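Local structure of capsid protein VP1 (Human polyomavirus 12, 6Y5Z) at residues Q138-S143 with T186-P191; Q142-Q147 with V161-Q166. The protein probably forms the outer shell of a T=7 icosahedral virus capsid, assembling as disulfide-linked pentamers, and takes part in attachment to host cells. All blocks are in the same frame, centred on the assembly; numbering follows the deposited sequence.

Both contacts involve the chain that leaves strand 136-139, and they share Gln142 and Ser143. The centres of contact 1 and contact 2 lie about 11 Å apart. Contact 1 is fully buried and joins two strands of a small three-stranded sheet, largely by backbone hydrogen bonds. Contact 2 lies farther from the centre of the chain, about 22 Å against 13 Å. It joins a turn to a short 3-10 segment, and side chains do the work: one histidine, one glutamine and a bridging water. Several of its residues are partly exposed. Gln141 N, close to Ile165 O, probably hydrogen-bonds the two contacts together. Both also touch a second subunit.

Contact 1: Q138-S143 with T186-P191; sequences QGIQQS and TWSPDP
Gln138 and Ser188 face each other as an antiparallel hydrogen-bonded pair. Gln138 N donates to Ser188 O at 2.8 Å. Ser188 N returns a bond to Gln138 O at 2.9 Å. The third bond runs from Ile140 N to Thr186 O (3.1 Å). Between them lies the non-hydrogen-bonded pair Gly139 and Trp187. Gly139 has no side chain, and CE3 and CZ3 of the indole lie close against its backbone N and CA. Trp187 CE3 comes within 3.4 Å of Gly139 N. Gln138 C lies at the edge of the indole, near its plane. On the other side of the sheet, Ile140 CG2 touches Ser188 OG (3.4 Å). Beyond the strand, Gln141 and Thr186 run side by side, with CG against CG2.

The Gln138 chain bends at chi2 (69°), which turns CD aside. Gln138 NE2 bonds back to Gly139 O at 2.9 Å, on a lone pair and in its own amide plane. Its OE1 bonds to Lys173, which also forms a salt bridge with Asp190. Trp187 NE1 is held by Ile153 O. Ser188 OG hydrogen-bonds to Asn100 OD1 of the second subunit. Gly139 also makes a backbone hydrogen bond with Ala172. Strand 136-139 is the middle strand of an antiparallel three-stranded sheet, with 187-189 on one side and 173-175 on the other, separate from the large antiparallel sheet of VP1.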
loop_
_atom_site.group_PDB
_atom_site.type_symbol
_atom_site.label_atom_id
_atom_site.label_comp_id
_atom_site.label_asym_id
_atom_site.label_seq_id
_atom_site.Cartn_x
_atom_site.Cartn_y
_atom_site.Cartn_z
ATOM N N GLN D 138 -5.920 -1.778 28.668
ATOM C CA GLN D 138 -7.028 -2.745 28.729
ATOM C C GLN D 138 -6.403 -4.124 28.555
ATOM O O GLN D 138 -5.661 -4.346 27.561
ATOM C CB GLN D 138 -8.071 -2.434 27.666
ATOM C CG GLN D 138 -9.051 -3.578 27.436
ATOM C CD GLN D 138 -9.981 -3.805 28.600
ATOM O OE1 GLN D 138 -10.698 -2.895 29.005
ATOM N NE2 GLN D 138 -10.060 -5.050 29.050
ATOM N N GLY D 139 -6.647 -5.019 29.505
ATOM C CA GLY D 139 -6.133 -6.385 29.411
ATOM C C GLY D 139 -6.915 -7.224 28.429
ATOM O O GLY D 139 -8.129 -7.081 28.329
ATOM N N ILE D 140 -6.201 -8.084 27.716
ATOM C CA ILE D 140 -6.766 -9.015 26.706
ATOM C C ILE D 140 -5.645 -9.996 26.357
ATOM O O ILE D 140 -4.476 -9.596 26.348
ATOM C CB ILE D 140 -7.348 -8.265 25.494
ATOM C CG1 ILE D 140 -7.959 -9.250 24.496
ATOM C CG2 ILE D 140 -6.291 -7.333 24.861
ATOM C CD1 ILE D 140 -8.887 -8.625 23.489
ATOM N N GLN D 141 -5.982 -11.267 26.173
ATOM C CA GLN D 141 -4.974 -12.339 25.995
ATOM C C GLN D 141 -5.422 -13.279 24.887
ATOM O O GLN D 141 -6.638 -13.488 24.720
ATOM C CB GLN D 141 -4.796 -13.156 27.279
ATOM C CG GLN D 141 -4.347 -12.300 28.452
ATOM C CD GLN D 141 -4.122 -13.031 29.761
ATOM O OE1 GLN D 141 -3.964 -12.375 30.782
ATOM N NE2 GLN D 141 -4.083 -14.364 29.760
ATOM N N GLN D 142 -4.458 -13.934 24.248
ATOM C CA GLN D 142 -4.748 -14.990 23.247
ATOM C C GLN D 142 -5.284 -16.249 23.952
ATOM O O GLN D 142 -6.114 -16.952 23.356
ATOM C CB GLN D 142 -3.500 -15.274 22.408
ATOM C CG GLN D 142 -3.783 -16.217 21.240
ATOM C CD GLN D 142 -2.761 -16.031 20.143
ATOM O OE1 GLN D 142 -2.982 -15.278 19.189
ATOM N NE2 GLN D 142 -1.594 -16.618 20.349
ATOM N N SER D 143 -4.812 -16.528 25.173
ATOM C CA SER D 143 -5.191 -17.715 25.968
ATOM C C SER D 143 -5.326 -17.324 27.435
ATOM O O SER D 143 -4.362 -16.773 28.006
ATOM C CB SER D 143 -4.209 -18.833 25.813
ATOM O OG SER D 143 -4.468 -19.828 26.812
ATOM N N THR D 186 -0.469 -8.999 26.632
ATOM C CA THR D 186 -1.627 -9.006 27.562
ATOM C C THR D 186 -2.290 -7.638 27.657
ATOM O O THR D 186 -3.267 -7.557 28.369
ATOM C CB THR D 186 -1.262 -9.506 28.976
ATOM O OG1 THR D 186 -0.421 -8.576 29.664
ATOM C CG2 THR D 186 -0.595 -10.859 28.947
ATOM N N TRP D 187 -1.752 -6.587 27.040
ATOM C CA TRP D 187 -2.241 -5.204 27.301
ATOM C C TRP D 187 -2.337 -4.395 26.009
ATOM O O TRP D 187 -1.321 -4.309 25.274
ATOM C CB TRP D 187 -1.304 -4.466 28.263
ATOM C CG TRP D 187 -1.184 -5.021 29.649
ATOM C CD1 TRP D 187 -0.085 -5.596 30.196
ATOM C CD2 TRP D 187 -2.190 -4.999 30.675
ATOM N NE1 TRP D 187 -0.329 -5.932 31.505
ATOM C CE2 TRP D 187 -1.607 -5.567 31.829
ATOM C CE3 TRP D 187 -3.502 -4.529 30.739
ATOM C CZ2 TRP D 187 -2.331 -5.708 33.015
ATOM C CZ3 TRP D 187 -4.224 -4.707 31.899
ATOM C CH2 TRP D 187 -3.627 -5.261 33.030
ATOM N N SER D 188 -3.481 -3.765 25.807
ATOM C CA SER D 188 -3.783 -2.860 24.679
ATOM C C SER D 188 -3.940 -1.468 25.248
ATOM O O SER D 188 -4.469 -1.314 26.347
ATOM C CB SER D 188 -5.062 -3.261 24.006
ATOM O OG SER D 188 -4.964 -4.550 23.452
ATOM N N PRO D 189 -3.627 -0.407 24.490
ATOM C CA PRO D 189 -4.057 0.932 24.880
ATOM C C PRO D 189 -5.582 0.924 24.965
ATOM O O PRO D 189 -6.244 0.315 24.112
ATOM C CB PRO D 189 -3.543 1.885 23.802
ATOM C CG PRO D 189 -2.651 1.049 22.935
ATOM C CD PRO D 189 -2.880 -0.416 23.227
ATOM N N ASP D 190 -6.122 1.508 26.031
ATOM C CA ASP D 190 -7.571 1.469 26.314
ATOM C C ASP D 190 -8.286 2.617 25.597
ATOM O O ASP D 190 -8.136 3.798 25.971
ATOM C CB ASP D 190 -7.805 1.545 27.820
ATOM C CG ASP D 190 -9.264 1.374 28.205
ATOM O OD1 ASP D 190 -10.130 1.269 27.288
ATOM O OD2 ASP D 190 -9.519 1.321 29.407
ATOM N N PRO D 191 -9.094 2.359 24.547
ATOM C CA PRO D 191 -9.735 3.446 23.807
ATOM C C PRO D 191 -10.904 4.080 24.580
ATOM O O PRO D 191 -11.391 5.106 24.182
ATOM C CB PRO D 191 -10.253 2.759 22.540
ATOM C CG PRO D 191 -10.509 1.350 22.981
ATOM C CD PRO D 191 -9.426 1.031 23.994
#

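Contact 2: Q142-Q147 with V161-Q166; sequences QSHLVQ and VTAKIQ
His144 packs into the 161-166 segment, its CB pointing toward it. CB sits 3.3 Å from Thr162 O and also touches Ile165 CG2. The next atom, CG, lies between the backbone N and the carbonyl carbon (chi1 76°), and meets Ala163 CA at 3.7 Å. The imidazole has Ala163 over one face, where the methyl CB makes a CH-pi contact 4.3 Å from the ring centroid. Leu145 CG lies over the opposite face, offset toward the rim. At the ring edge, His144 CD2 comes 3.2 Å from Gln166 OE1. His144 ND1 hydrogen-bonds to a water O at 2.8 Å. That water lies in the ring plane and donates to Val161 O. At the tip, NE2 hydrogen-bonds to Thr38 OG1 of the second subunit.

The hydrogen bond of Gln166 OE1 is with His144 N, at 2.9 Å, in the carbonyl plane and on a lone pair. The extended glutamine chain carries the amide there, with its plane turned 58° from the imidazole. Its NE2 is bound by backbone oxygens of Thr38 and Tyr40 of the second subunit.

Two ST turns shape the partners. Ser143 OG accepts from Leu145 N within a type I turn, and Thr162 OG1 accepts from Lys164 N at the start of the 3-10 segment. Both ring nitrogens of His144 have polar partners. One face is covered by the backbone and methyl of Ala163, the other by Leu145. Together these contacts are consistent with a fixed ring rotation. The same two side chains, His144 and Gln166, therefore close the loop on itself and bond it to the neighbouring subunit in the pentamer.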
loop_
_atom_site.group_PDB
_atom_site.type_symbol
_atom_site.label_atom_id
_atom_site.label_comp_id
_atom_site.label_asym_id
_atom_site.label_seq_id
_atom_site.Cartn_x
_atom_site.Cartn_y
_atom_site.Cartn_z
ATOM N N GLN D 142 -4.458 -13.934 24.248
ATOM C CA GLN D 142 -4.748 -14.990 23.247
ATOM C C GLN D 142 -5.284 -16.249 23.952
ATOM O O GLN D 142 -6.114 -16.952 23.356
ATOM C CB GLN D 142 -3.500 -15.274 22.408
ATOM C CG GLN D 142 -3.783 -16.217 21.240
ATOM C CD GLN D 142 -2.761 -16.031 20.143
ATOM O OE1 GLN D 142 -2.982 -15.278 19.189
ATOM N NE2 GLN D 142 -1.594 -16.618 20.349
ATOM N N SER D 143 -4.812 -16.528 25.173
ATOM C CA SER D 143 -5.191 -17.715 25.968
ATOM C C SER D 143 -5.326 -17.324 27.435
ATOM O O SER D 143 -4.362 -16.773 28.006
ATOM C CB SER D 143 -4.209 -18.833 25.813
ATOM O OG SER D 143 -4.468 -19.828 26.812
ATOM N N HIS D 144 -6.468 -17.624 28.029
ATOM C CA HIS D 144 -6.711 -17.364 29.465
ATOM C C HIS D 144 -5.880 -18.315 30.337
ATOM O O HIS D 144 -5.784 -18.051 31.546
ATOM C CB HIS D 144 -8.215 -17.418 29.762
ATOM C CG HIS D 144 -8.799 -18.784 29.826
ATOM N ND1 HIS D 144 -9.012 -19.456 31.038
ATOM C CD2 HIS D 144 -9.271 -19.596 28.848
ATOM C CE1 HIS D 144 -9.573 -20.629 30.782
ATOM N NE2 HIS D 144 -9.732 -20.756 29.447
ATOM N N LEU D 145 -5.267 -19.360 29.770
ATOM C CA LEU D 145 -4.602 -20.411 30.581
ATOM C C LEU D 145 -3.112 -20.134 30.767
ATOM O O LEU D 145 -2.468 -20.901 31.511
ATOM C CB LEU D 145 -4.846 -21.777 29.937
ATOM C CG LEU D 145 -6.281 -22.280 30.035
ATOM C CD1 LEU D 145 -6.458 -23.553 29.235
ATOM C CD2 LEU D 145 -6.670 -22.504 31.497
ATOM N N VAL D 146 -2.562 -19.079 30.154
ATOM C CA VAL D 146 -1.107 -18.801 30.295
ATOM C C VAL D 146 -0.815 -18.552 31.783
ATOM O O VAL D 146 -1.588 -17.835 32.437
ATOM C CB VAL D 146 -0.633 -17.620 29.427
ATOM C CG1 VAL D 146 0.856 -17.349 29.600
ATOM C CG2 VAL D 146 -0.966 -17.824 27.950
ATOM N N GLN D 147 0.288 -19.122 32.263
ATOM C CA GLN D 147 0.829 -18.886 33.624
ATOM C C GLN D 147 1.992 -17.895 33.503
ATOM O O GLN D 147 3.095 -18.309 33.078
ATOM C CB GLN D 147 1.280 -20.217 34.227
ATOM C CG GLN D 147 0.194 -21.276 34.211
ATOM C CD GLN D 147 0.724 -22.600 34.712
ATOM O OE1 GLN D 147 1.464 -22.658 35.692
ATOM N NE2 GLN D 147 0.413 -23.661 33.990
ATOM N N VAL D 161 -8.820 -13.804 36.213
ATOM C CA VAL D 161 -8.639 -14.170 34.777
ATOM C C VAL D 161 -9.503 -15.392 34.451
ATOM O O VAL D 161 -9.383 -16.454 35.116
ATOM C CB VAL D 161 -7.157 -14.363 34.452
ATOM C CG1 VAL D 161 -6.958 -14.856 33.033
ATOM C CG2 VAL D 161 -6.431 -13.047 34.665
ATOM N N THR D 162 -10.368 -15.230 33.461
ATOM C CA THR D 162 -11.270 -16.288 32.956
ATOM C C THR D 162 -11.205 -16.249 31.429
ATOM O O THR D 162 -10.503 -15.380 30.901
ATOM C CB THR D 162 -12.692 -16.034 33.463
ATOM O OG1 THR D 162 -13.221 -14.877 32.811
ATOM C CG2 THR D 162 -12.735 -15.821 34.958
ATOM N N ALA D 163 -11.993 -17.083 30.765
ATOM C CA ALA D 163 -12.074 -17.075 29.292
ATOM C C ALA D 163 -12.509 -15.691 28.800
ATOM O O ALA D 163 -12.206 -15.378 27.644
ATOM C CB ALA D 163 -13.014 -18.162 28.835
ATOM N N LYS D 164 -13.201 -14.885 29.611
ATOM C CA LYS D 164 -13.605 -13.517 29.195
ATOM C C LYS D 164 -12.391 -12.713 28.708
ATOM O O LYS D 164 -12.588 -11.814 27.870
ATOM C CB LYS D 164 -14.226 -12.717 30.347
ATOM C CG LYS D 164 -15.650 -13.083 30.728
ATOM C CD LYS D 164 -16.154 -12.237 31.880
ATOM C CE LYS D 164 -15.685 -12.739 33.235
ATOM N N ILE D 165 -11.209 -13.007 29.227
ATOM C CA ILE D 165 -9.977 -12.211 28.936
ATOM C C ILE D 165 -9.587 -12.425 27.460
ATOM O O ILE D 165 -8.727 -11.644 26.964
ATOM C CB ILE D 165 -8.837 -12.554 29.911
ATOM C CG1 ILE D 165 -7.858 -11.384 30.088
ATOM C CG2 ILE D 165 -8.134 -13.837 29.473
ATOM C CD1 ILE D 165 -8.476 -10.152 30.730
ATOM N N GLN D 166 -10.104 -13.463 26.799
ATOM C CA GLN D 166 -9.807 -13.719 25.354
ATOM C C GLN D 166 -10.585 -12.745 24.486
ATOM O O GLN D 166 -10.248 -12.608 23.304
ATOM C CB GLN D 166 -10.074 -15.179 24.999
ATOM C CG GLN D 166 -9.026 -16.079 25.615
ATOM C CD GLN D 166 -9.245 -17.575 25.551
ATOM O OE1 GLN D 166 -8.416 -18.331 26.071
ATOM N NE2 GLN D 166 -10.348 -18.028 24.963
HETATM O O HOH W 1 -8.537 -18.785 33.751
#